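Local coordinates for amine oxidase (Emericella nidulans, PDB 3PGB) that catalyses the oxidative deamination of primary amines, using a copper ion and a topaquinone cofactor formed from one of its own tyrosines, at the interface of chains A and B. Coordinates in Å, arbitrary orientation; residue numbers count along the deposited sequence, not the author numbering. Chains: chain A/B, Putative uncharacterized protein.

Contact 1: the interface of chains A and B. Residues chain A 228, 230, 633-634; chain B 565, 569, 571.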
loop_
_atom_site.group_PDB
_atom_site.type_symbol
_atom_site.label_atom_id
_atom_site.label_comp_id
_atom_site.label_asym_id
_atom_site.label_seq_id
_atom_site.Cartn_x
_atom_site.Cartn_y
_atom_site.Cartn_z
ATOM N N TRP A 228 -2.886 19.340 -31.791
ATOM C CA TRP A 228 -3.942 18.661 -32.546
ATOM C C TRP A 228 -3.440 18.332 -33.939
ATOM O O TRP A 228 -2.858 19.187 -34.609
ATOM C CB TRP A 228 -5.199 19.529 -32.638
ATOM C CG TRP A 228 -6.081 19.474 -31.419
ATOM C CD1 TRP A 228 -5.759 18.992 -30.188
ATOM C CD2 TRP A 228 -7.420 19.970 -31.316
ATOM N NE1 TRP A 228 -6.816 19.135 -29.331
ATOM C CE2 TRP A 228 -7.849 19.736 -29.996
ATOM C CE3 TRP A 228 -8.297 20.588 -32.213
ATOM C CZ2 TRP A 228 -9.120 20.087 -29.551
ATOM C CZ3 TRP A 228 -9.556 20.938 -31.769
ATOM C CH2 TRP A 228 -9.957 20.684 -30.448
ATOM N N ASP A 230 -5.260 16.610 -36.734
ATOM C CA ASP A 230 -6.333 16.126 -37.600
ATOM C C ASP A 230 -6.018 16.438 -39.063
ATOM O O ASP A 230 -5.880 17.601 -39.432
ATOM C CB ASP A 230 -7.665 16.774 -37.209
ATOM C CG ASP A 230 -8.152 16.332 -35.837
ATOM O OD1 ASP A 230 -8.350 15.108 -35.641
ATOM O OD2 ASP A 230 -8.345 17.206 -34.955
ATOM N N SER A 633 -9.074 10.862 -27.886
ATOM C CA SER A 633 -8.880 11.763 -29.016
ATOM C C SER A 633 -7.529 12.480 -28.925
ATOM O O SER A 633 -6.948 12.838 -29.947
ATOM C CB SER A 633 -10.014 12.796 -29.088
ATOM O OG SER A 633 -11.269 12.178 -29.338
ATOM N N ASN A 634 -7.033 12.691 -27.708
ATOM C CA ASN A 634 -5.724 13.315 -27.515
ATOM C C ASN A 634 -4.572 12.428 -27.981
ATOM O O ASN A 634 -3.607 12.903 -28.595
ATOM C CB ASN A 634 -5.485 13.635 -26.040
ATOM C CG ASN A 634 -6.373 14.731 -25.519
ATOM O OD1 ASN A 634 -7.095 15.385 -26.273
ATOM N ND2 ASN A 634 -6.324 14.941 -24.210
ATOM N N TRP B 565 -16.727 24.820 -27.929
ATOM C CA TRP B 565 -15.534 25.138 -28.714
ATOM C C TRP B 565 -15.162 23.993 -29.662
ATOM O O TRP B 565 -14.113 24.026 -30.306
ATOM C CB TRP B 565 -14.363 25.435 -27.767
ATOM C CG TRP B 565 -14.266 24.476 -26.595
ATOM C CD1 TRP B 565 -14.767 24.668 -25.339
ATOM C CD2 TRP B 565 -13.647 23.184 -26.585
ATOM N NE1 TRP B 565 -14.491 23.585 -24.547
ATOM C CE2 TRP B 565 -13.803 22.658 -25.284
ATOM C CE3 TRP B 565 -12.974 22.422 -27.546
ATOM C CZ2 TRP B 565 -13.316 21.402 -24.920
ATOM C CZ3 TRP B 565 -12.487 21.170 -27.181
ATOM C CH2 TRP B 565 -12.660 20.675 -25.878
ATOM N N LYS B 569 -17.858 18.739 -33.549
ATOM C CA LYS B 569 -17.020 17.560 -33.350
ATOM C C LYS B 569 -17.164 17.078 -31.906
ATOM O O LYS B 569 -17.523 17.855 -31.021
ATOM C CB LYS B 569 -15.554 17.878 -33.652
ATOM C CG LYS B 569 -15.238 18.153 -35.126
ATOM C CD LYS B 569 -13.721 18.281 -35.345
ATOM C CE LYS B 569 -13.295 17.927 -36.773
ATOM N NZ LYS B 569 -11.827 17.592 -36.873
ATOM N N ARG B 571 -15.192 14.614 -28.705
ATOM C CA ARG B 571 -13.903 14.121 -28.249
ATOM C C ARG B 571 -14.079 13.029 -27.212
ATOM O O ARG B 571 -14.949 13.110 -26.347
ATOM C CB ARG B 571 -13.063 15.266 -27.689
ATOM C CG ARG B 571 -12.550 16.189 -28.778
ATOM C CD ARG B 571 -11.374 17.033 -28.335
ATOM N NE ARG B 571 -10.432 17.179 -29.445
ATOM C CZ ARG B 571 -9.245 16.576 -29.545
ATOM N NH1 ARG B 571 -8.785 15.774 -28.590
ATOM N NH2 ARG B 571 -8.494 16.796 -30.624
#

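Contact 2: the interface of chains A and B. Residues chain A 505-506, 707-710; chain B 455-459.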
loop_
_atom_site.group_PDB
_atom_site.type_symbol
_atom_site.label_atom_id
_atom_site.label_comp_id
_atom_site.label_asym_id
_atom_site.label_seq_id
_atom_site.Cartn_x
_atom_site.Cartn_y
_atom_site.Cartn_z
ATOM N N SER A 505 4.284 14.419 -6.132
ATOM C CA SER A 505 4.110 15.661 -5.399
ATOM C C SER A 505 4.335 16.800 -6.387
ATOM O O SER A 505 4.222 16.595 -7.591
ATOM C CB SER A 505 5.087 15.738 -4.226
ATOM O OG SER A 505 4.803 16.861 -3.410
ATOM N N GLY A 506 4.653 17.988 -5.887
ATOM C CA GLY A 506 4.843 19.151 -6.737
ATOM C C GLY A 506 3.530 19.855 -7.036
ATOM O O GLY A 506 2.529 19.645 -6.347
ATOM N N ASN A 707 0.945 22.141 -2.896
ATOM C CA ASN A 707 1.452 20.971 -3.609
ATOM C C ASN A 707 0.709 19.708 -3.252
ATOM O O ASN A 707 0.169 19.581 -2.156
ATOM C CB ASN A 707 2.928 20.746 -3.282
ATOM C CG ASN A 707 3.847 21.647 -4.068
ATOM O OD1 ASN A 707 3.405 22.466 -4.883
ATOM N ND2 ASN A 707 5.146 21.495 -3.833
ATOM N N THR A 708 0.711 18.766 -4.186
ATOM C CA THR A 708 0.218 17.427 -3.926
ATOM C C THR A 708 1.189 16.761 -2.963
ATOM O O THR A 708 2.368 17.107 -2.938
ATOM C CB THR A 708 0.098 16.625 -5.236
ATOM O OG1 THR A 708 -0.832 17.287 -6.091
ATOM C CG2 THR A 708 -0.378 15.192 -4.990
ATOM N N VAL A 709 0.688 15.829 -2.165
ATOM C CA VAL A 709 1.492 15.178 -1.134
ATOM C C VAL A 709 1.772 13.717 -1.485
ATOM O O VAL A 709 0.915 13.025 -2.054
ATOM C CB VAL A 709 0.804 15.266 0.252
ATOM C CG1 VAL A 709 0.566 16.718 0.622
ATOM C CG2 VAL A 709 -0.505 14.487 0.267
ATOM N N PHE A 710 2.971 13.256 -1.131
ATOM C CA PHE A 710 3.413 11.896 -1.440
ATOM C C PHE A 710 2.656 10.805 -0.679
ATOM O O PHE A 710 2.640 9.652 -1.105
ATOM C CB PHE A 710 4.907 11.736 -1.126
ATOM C CG PHE A 710 5.832 12.375 -2.135
ATOM C CD1 PHE A 710 5.738 12.066 -3.485
ATOM C CD2 PHE A 710 6.837 13.246 -1.720
ATOM C CE1 PHE A 710 6.599 12.639 -4.410
ATOM C CE2 PHE A 710 7.709 13.820 -2.637
ATOM C CZ PHE A 710 7.591 13.516 -3.988
ATOM N N PRO B 455 9.676 11.529 1.911
ATOM C CA PRO B 455 9.204 12.810 2.422
ATOM C C PRO B 455 7.712 13.002 2.186
ATOM O O PRO B 455 7.125 12.297 1.375
ATOM C CB PRO B 455 10.002 13.821 1.600
ATOM C CG PRO B 455 10.193 13.159 0.305
ATOM C CD PRO B 455 10.345 11.686 0.610
ATOM N N MET B 456 7.115 13.952 2.898
ATOM C CA MET B 456 5.702 14.282 2.733
ATOM C C MET B 456 5.444 14.968 1.383
ATOM O O MET B 456 4.494 14.631 0.670
ATOM C CB MET B 456 5.253 15.204 3.878
ATOM C CG MET B 456 3.837 15.777 3.761
ATOM S SD MET B 456 2.568 14.585 4.224
ATOM C CE MET B 456 2.673 13.492 2.842
ATOM N N ALA B 457 6.294 15.932 1.044
ATOM C CA ALA B 457 6.111 16.742 -0.156
ATOM C C ALA B 457 7.439 17.340 -0.609
ATOM O O ALA B 457 8.380 17.470 0.177
ATOM C CB ALA B 457 5.098 17.849 0.115
ATOM N N ARG B 458 7.511 17.702 -1.884
ATOM C CA ARG B 458 8.702 18.343 -2.419
ATOM C C ARG B 458 8.376 19.085 -3.682
ATOM O O ARG B 458 7.342 18.835 -4.296
ATOM C CB ARG B 458 9.776 17.309 -2.741
ATOM C CG ARG B 458 9.510 16.525 -4.010
ATOM C CD ARG B 458 10.537 15.418 -4.251
ATOM N NE ARG B 458 11.896 15.818 -3.895
ATOM C CZ ARG B 458 12.638 16.690 -4.571
ATOM N NH1 ARG B 458 12.171 17.300 -5.663
ATOM N NH2 ARG B 458 13.858 16.969 -4.145
ATOM N N HIS B 459 9.273 19.992 -4.060
ATOM C CA HIS B 459 9.301 20.521 -5.419
ATOM C C HIS B 459 10.639 21.162 -5.763
ATOM O O HIS B 459 11.140 21.999 -5.016
ATOM C CB HIS B 459 8.191 21.534 -5.653
ATOM C CG HIS B 459 8.153 22.038 -7.058
ATOM N ND1 HIS B 459 7.981 21.200 -8.137
ATOM C CD2 HIS B 459 8.301 23.285 -7.567
ATOM C CE1 HIS B 459 8.003 21.910 -9.249
ATOM N NE2 HIS B 459 8.196 23.177 -8.932
#

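Contact 1: the interface of chains A and B
B:Arg571 lays its guanidinium over one face of the A:Trp228 indole in a cation-pi stack, and these two residues bury the most surface in this part of the interface. The flat groups lie only 13° from parallel, the side chains meeting tip to tip. NH2 of the guanidinium sits above the five-membered ring, 3.2 Å from its centroid, and also lies over the six-membered ring, spreading the contact across the fused system. Farther back along the arginine, NE stands over the same face near its rim, 3.2 Å from CZ2 of the benzo ring. The B:Arg571 chain bends at chi3 (143°), and rotation about CD-NE (chi4 -107°) sets the guanidinium nearly parallel to the indole. On the side away from the indole, A:Ser633 CB comes up beneath the NH1 end of the guanidinium, 3.3 Å from NH1. The A:Ser633 hydroxyl OG turns instead toward the arginine backbone, 3.4 Å from CA. The side chain of A:Asn634 crosses the arginine at about a right angle, and its amide oxygen OD1 comes within 2.9 Å of NH1. The N-H is not directed at that oxygen, which makes this a polar approach without a hydrogen bond, though it may still steady the cation electrostatically. Beside the stack, the extended chain of B:Lys569 meets A:Asp230 tip to tip in a long salt bridge, NZ to OD2 4.0 Å. The same carboxylate may add a weak attraction for the nearby guanidinium. B:Trp565 only brushes the far end of the A:Trp228 ring. In the fold, B:Arg571 lies near the start of strand 570-580, while B:Trp565 and B:Lys569 belong to the turn joining it to strand 548-562. This hairpin end of chain B, which looks like one of the arms with which copper amine oxidase subunits embrace each other, reaches two loops of chain A: one between strands 219-223 and 235-242, the other following strand 613-619.

Contact 2: the interface of chains A and B
The backbone N-H of A:Phe710 gives a hydrogen bond to the carbonyl oxygen of B:Met456, N to O 2.7 Å. Two residues further on, past B:Ala457, the amide N of B:Arg458 donates to the A:Ser505 hydroxyl OG over 3.2 Å, a fairly straight bond of 166° at the hydrogen. Around these polar points the A:Phe710 ring packs against the chain B segment. Its tip meets the aliphatic stem of B:Arg458, with CD at the ring edge, in plane, 3.5 Å from CZ. B:Arg458 has CG between its backbone N and carbonyl carbon (chi1 76°), which brings the stem beside the ring. B:Pro455 touches the same ring through CG, 3.9 Å from CE2. B:Met456, bent at chi2 and chi3, folds its methyl CE back to within 3.7 Å of A:Val709 CB. Toward the other end, the A:Asn707 amide lies beside the CB of B:His459, which its ND2 approaches to 3.5 Å. Behind this first shell, A:Ser505 OG, anti to its own backbone N (chi1 -172°), donates to the carbonyl oxygen of A:Thr708 over 2.5 Å. That bond ties the serine to the 707-710 loop and orients its oxygen to accept from B:Arg458; any bond from OG to the B:Arg458 carbonyl is weak. A:Ser505 also supports A:Phe710, its CB lying over one face of the ring. By joining the start of strand 457-460 of chain B to two loops of chain A, the site helps hold together the dimer characteristic of copper amine oxidases.

The centres of contact 1 and contact 2 are about 32 Å apart, and they have no residue in common. From chain B, contact 1 uses strand 570-580 and the turn before it, contact 2 strand 457-460 and its approach; chain A answers with loops in both. Contact 1 rests on charge and a stacked ring, contact 2 on bonds to and from the backbone, one through a serine hydroxyl, and apolar packing. Their centres lie about 20 Å and 15 Å from A:Asp403, the predicted catalytic base. Two-fold symmetry repeats each with the chains exchanged, so the pair and their twins fasten the dimer at four separated places.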